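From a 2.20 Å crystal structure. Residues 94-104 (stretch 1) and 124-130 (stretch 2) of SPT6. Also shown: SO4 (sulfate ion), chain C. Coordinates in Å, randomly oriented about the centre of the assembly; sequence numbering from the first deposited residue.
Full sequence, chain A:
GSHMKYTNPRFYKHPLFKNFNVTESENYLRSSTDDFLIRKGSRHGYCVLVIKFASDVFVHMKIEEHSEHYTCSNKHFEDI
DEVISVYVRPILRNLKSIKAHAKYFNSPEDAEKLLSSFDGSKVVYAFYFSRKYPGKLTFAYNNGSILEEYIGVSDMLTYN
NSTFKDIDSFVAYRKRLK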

# COMPACT_ATOMS: atom_id res chain seq x y z
N ASN A 94 -3.20 -5.07 14.19
CA ASN A 94 -3.25 -6.28 13.40
C ASN A 94 -2.81 -7.57 14.13
O ASN A 94 -3.55 -8.55 14.16
CB ASN A 94 -2.43 -6.08 12.14
CG ASN A 94 -3.00 -6.79 10.99
OD1 ASN A 94 -4.11 -7.31 11.06
ND2 ASN A 94 -2.26 -6.84 9.89
N LEU A 95 -1.60 -7.56 14.71
CA LEU A 95 -1.11 -8.71 15.47
C LEU A 95 -2.09 -9.11 16.56
O LEU A 95 -2.32 -10.31 16.77
CB LEU A 95 0.23 -8.40 16.12
CG LEU A 95 1.44 -8.27 15.21
CD1 LEU A 95 2.66 -7.85 16.01
CD2 LEU A 95 1.70 -9.60 14.53
N LYS A 96 -2.65 -8.11 17.27
CA LYS A 96 -3.61 -8.43 18.34
C LYS A 96 -4.80 -9.26 17.84
O LYS A 96 -5.16 -10.27 18.45
CB LYS A 96 -4.08 -7.18 19.14
CG LYS A 96 -5.31 -7.42 20.08
CD LYS A 96 -5.68 -6.21 20.96
CE LYS A 96 -7.10 -6.35 21.52
NZ LYS A 96 -7.17 -6.78 22.96
N SER A 97 -5.39 -8.84 16.71
CA SER A 97 -6.57 -9.51 16.11
C SER A 97 -6.22 -10.91 15.71
O SER A 97 -6.96 -11.84 15.98
CB SER A 97 -7.07 -8.77 14.86
OG SER A 97 -7.41 -7.42 15.15
N ILE A 98 -5.07 -11.03 15.05
CA ILE A 98 -4.59 -12.28 14.51
C ILE A 98 -4.59 -13.30 15.63
O ILE A 98 -5.19 -14.37 15.49
CB ILE A 98 -3.19 -12.11 13.85
CG1 ILE A 98 -3.32 -11.46 12.47
CG2 ILE A 98 -2.43 -13.41 13.79
CD1 ILE A 98 -1.99 -10.88 11.89
N LYS A 99 -3.96 -12.97 16.75
CA LYS A 99 -3.79 -13.95 17.84
C LYS A 99 -5.05 -14.17 18.65
O LYS A 99 -5.15 -15.13 19.41
CB LYS A 99 -2.64 -13.56 18.76
CG LYS A 99 -1.35 -13.30 18.01
CD LYS A 99 -0.20 -13.42 18.95
CE LYS A 99 0.79 -12.30 18.74
NZ LYS A 99 1.74 -12.39 19.90
N ALA A 100 -6.01 -13.27 18.47
CA ALA A 100 -7.33 -13.45 19.07
C ALA A 100 -8.15 -14.47 18.28
O ALA A 100 -9.02 -15.15 18.84
CB ALA A 100 -8.09 -12.12 19.17
N HIS A 101 -7.84 -14.62 17.00
CA HIS A 101 -8.72 -15.41 16.14
C HIS A 101 -8.89 -16.83 16.62
O HIS A 101 -7.92 -17.47 17.06
CB HIS A 101 -8.25 -15.41 14.70
CG HIS A 101 -9.34 -15.71 13.73
ND1 HIS A 101 -9.51 -16.95 13.15
CD2 HIS A 101 -10.35 -14.93 13.25
CE1 HIS A 101 -10.57 -16.92 12.36
NE2 HIS A 101 -11.09 -15.71 12.40
N ALA A 102 -10.14 -17.31 16.54
CA ALA A 102 -10.45 -18.71 16.77
C ALA A 102 -9.42 -19.64 16.11
O ALA A 102 -8.96 -20.58 16.75
CB ALA A 102 -11.88 -19.04 16.28
N LYS A 103 -9.03 -19.34 14.86
CA LYS A 103 -8.19 -20.22 14.03
C LYS A 103 -6.67 -20.00 14.14
O LYS A 103 -5.90 -20.70 13.46
CB LYS A 103 -8.63 -20.14 12.55
CG LYS A 103 -10.04 -20.60 12.26
CD LYS A 103 -10.11 -22.11 12.08
CE LYS A 103 -10.50 -22.83 13.36
NZ LYS A 103 -11.98 -22.82 13.60
N TYR A 104 -6.24 -19.05 14.97
CA TYR A 104 -4.81 -18.84 15.24
C TYR A 104 -4.24 -19.83 16.26
O TYR A 104 -4.83 -20.04 17.32
CB TYR A 104 -4.59 -17.44 15.77
CG TYR A 104 -3.14 -17.15 16.10
CD1 TYR A 104 -2.27 -16.67 15.12
CD2 TYR A 104 -2.64 -17.35 17.40
CE1 TYR A 104 -0.93 -16.39 15.41
CE2 TYR A 104 -1.29 -17.07 17.71
CZ TYR A 104 -0.45 -16.59 16.71
OH TYR A 104 0.88 -16.31 17.00
N VAL A 124 -9.92 -28.21 6.65
CA VAL A 124 -9.45 -27.87 7.97
C VAL A 124 -8.32 -26.90 7.78
O VAL A 124 -7.43 -27.12 6.95
CB VAL A 124 -8.92 -29.12 8.71
CG1 VAL A 124 -8.47 -28.75 10.09
CG2 VAL A 124 -10.00 -30.19 8.80
N TYR A 125 -8.33 -25.80 8.52
CA TYR A 125 -7.29 -24.83 8.30
C TYR A 125 -6.88 -24.19 9.57
O TYR A 125 -7.67 -24.13 10.50
CB TYR A 125 -7.75 -23.77 7.32
CG TYR A 125 -8.98 -23.01 7.73
CD1 TYR A 125 -8.88 -21.78 8.37
CD2 TYR A 125 -10.26 -23.53 7.48
CE1 TYR A 125 -10.02 -21.06 8.74
CE2 TYR A 125 -11.40 -22.82 7.85
CZ TYR A 125 -11.27 -21.58 8.47
OH TYR A 125 -12.40 -20.87 8.85
N ALA A 126 -5.64 -23.70 9.60
CA ALA A 126 -5.09 -23.13 10.82
C ALA A 126 -4.25 -21.98 10.44
O ALA A 126 -3.86 -21.88 9.28
CB ALA A 126 -4.27 -24.18 11.56
N PHE A 127 -3.96 -21.11 11.40
CA PHE A 127 -3.02 -19.99 11.15
C PHE A 127 -1.96 -19.98 12.23
O PHE A 127 -2.27 -20.20 13.38
CB PHE A 127 -3.71 -18.63 11.19
CG PHE A 127 -4.70 -18.41 10.11
CD1 PHE A 127 -6.02 -18.85 10.25
CD2 PHE A 127 -4.33 -17.71 8.97
CE1 PHE A 127 -6.96 -18.65 9.26
CE2 PHE A 127 -5.25 -17.48 7.95
CZ PHE A 127 -6.61 -17.95 8.10
N TYR A 128 -0.72 -19.71 11.84
CA TYR A 128 0.39 -19.53 12.75
C TYR A 128 1.45 -18.64 12.10
O TYR A 128 1.53 -18.57 10.88
CB TYR A 128 0.98 -20.87 13.16
CG TYR A 128 1.31 -21.85 12.04
CD1 TYR A 128 2.60 -21.89 11.48
CD2 TYR A 128 0.36 -22.76 11.58
CE1 TYR A 128 2.92 -22.79 10.48
CE2 TYR A 128 0.67 -23.67 10.57
CZ TYR A 128 1.96 -23.67 10.04
OH TYR A 128 2.28 -24.56 9.05
N PHE A 129 2.23 -17.93 12.91
CA PHE A 129 3.26 -17.05 12.35
C PHE A 129 4.36 -17.91 11.83
O PHE A 129 4.67 -18.93 12.43
CB PHE A 129 3.82 -16.11 13.41
CG PHE A 129 2.90 -14.98 13.71
CD1 PHE A 129 2.33 -14.86 14.94
CD2 PHE A 129 2.56 -14.08 12.73
CE1 PHE A 129 1.47 -13.83 15.22
CE2 PHE A 129 1.67 -13.08 13.00
CZ PHE A 129 1.12 -12.96 14.26
N SER A 130 4.93 -17.46 10.72
CA SER A 130 6.08 -18.11 10.08
C SER A 130 7.34 -17.80 10.86
O SER A 130 7.59 -16.64 11.21
CB SER A 130 6.29 -17.57 8.64
OG SER A 130 7.45 -18.18 8.03
S SO4 C . 7.09 -21.60 8.22
O1 SO4 C . 7.47 -22.94 7.76
O2 SO4 C . 7.90 -21.25 9.39
O3 SO4 C . 5.68 -21.57 8.60
O4 SO4 C . 7.30 -20.65 7.13
O HOH W 1 1.97 -18.37 15.79

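The most unusual feature of this contact is the tight meeting of Tyr104 and Phe129: Tyr104 OH lies only 2.9 Å from Phe129 CD1, near the plane of the phenylalanine ring. The hydroxyl thus approaches the ring's rim, where aromatic C-H groups carry a slight positive charge that suits a nearby oxygen. The two rings are oblique, with planes at 65° and centroids 5.4 Å apart. Water 1 ties the same residues together, sitting 2.6 Å from Tyr104 OH and accepting a hydrogen bond from Phe129 N at 2.9 Å. A tyrosine fits here because its ring packs against a neighbour while its hydroxyl reaches a polar partner.

Phe129 also meets the helix. Its CZ lies 3.4 Å from Leu95 CD2 and 3.6 Å from Ile98 CG2, so residues one turn apart offer branched, apolar side chains to a flat ring. Lys99 contributes its aliphatic portion, with CE 3.9 Å from Phe129 CE1 at the ring edge.

Beyond the helix, a type I turn from His101 to Tyr104 brings the chain alongside the strand. Within it, Lys103 N donates to His101 ND1 (3.0 Å) and Tyr104 N to His101 O (3.1 Å). The turn leaves Lys103 O free to accept a hydrogen bond from Phe127 N at 2.9 Å, the one direct hydrogen bond between the stretches. A single beta bridge pairs Tyr104 with Phe127, and Tyr104 CA approaches Phe127 O at 3.4 Å in a CA-H...O contact.

The side chain of Lys103 meets two aromatic residues of the strand, Phe127 and Tyr125. Its CB lies 3.7 Å from Phe127 CD1, at the ring edge, while its CD stands 3.5 Å from Tyr125 CE1, over the ring face in a CH-pi contact. Lysine's long methylene chain suits this role; NZ, 5.8 Å from the Tyr125 ring centroid, can add at most a weak cation-pi attraction.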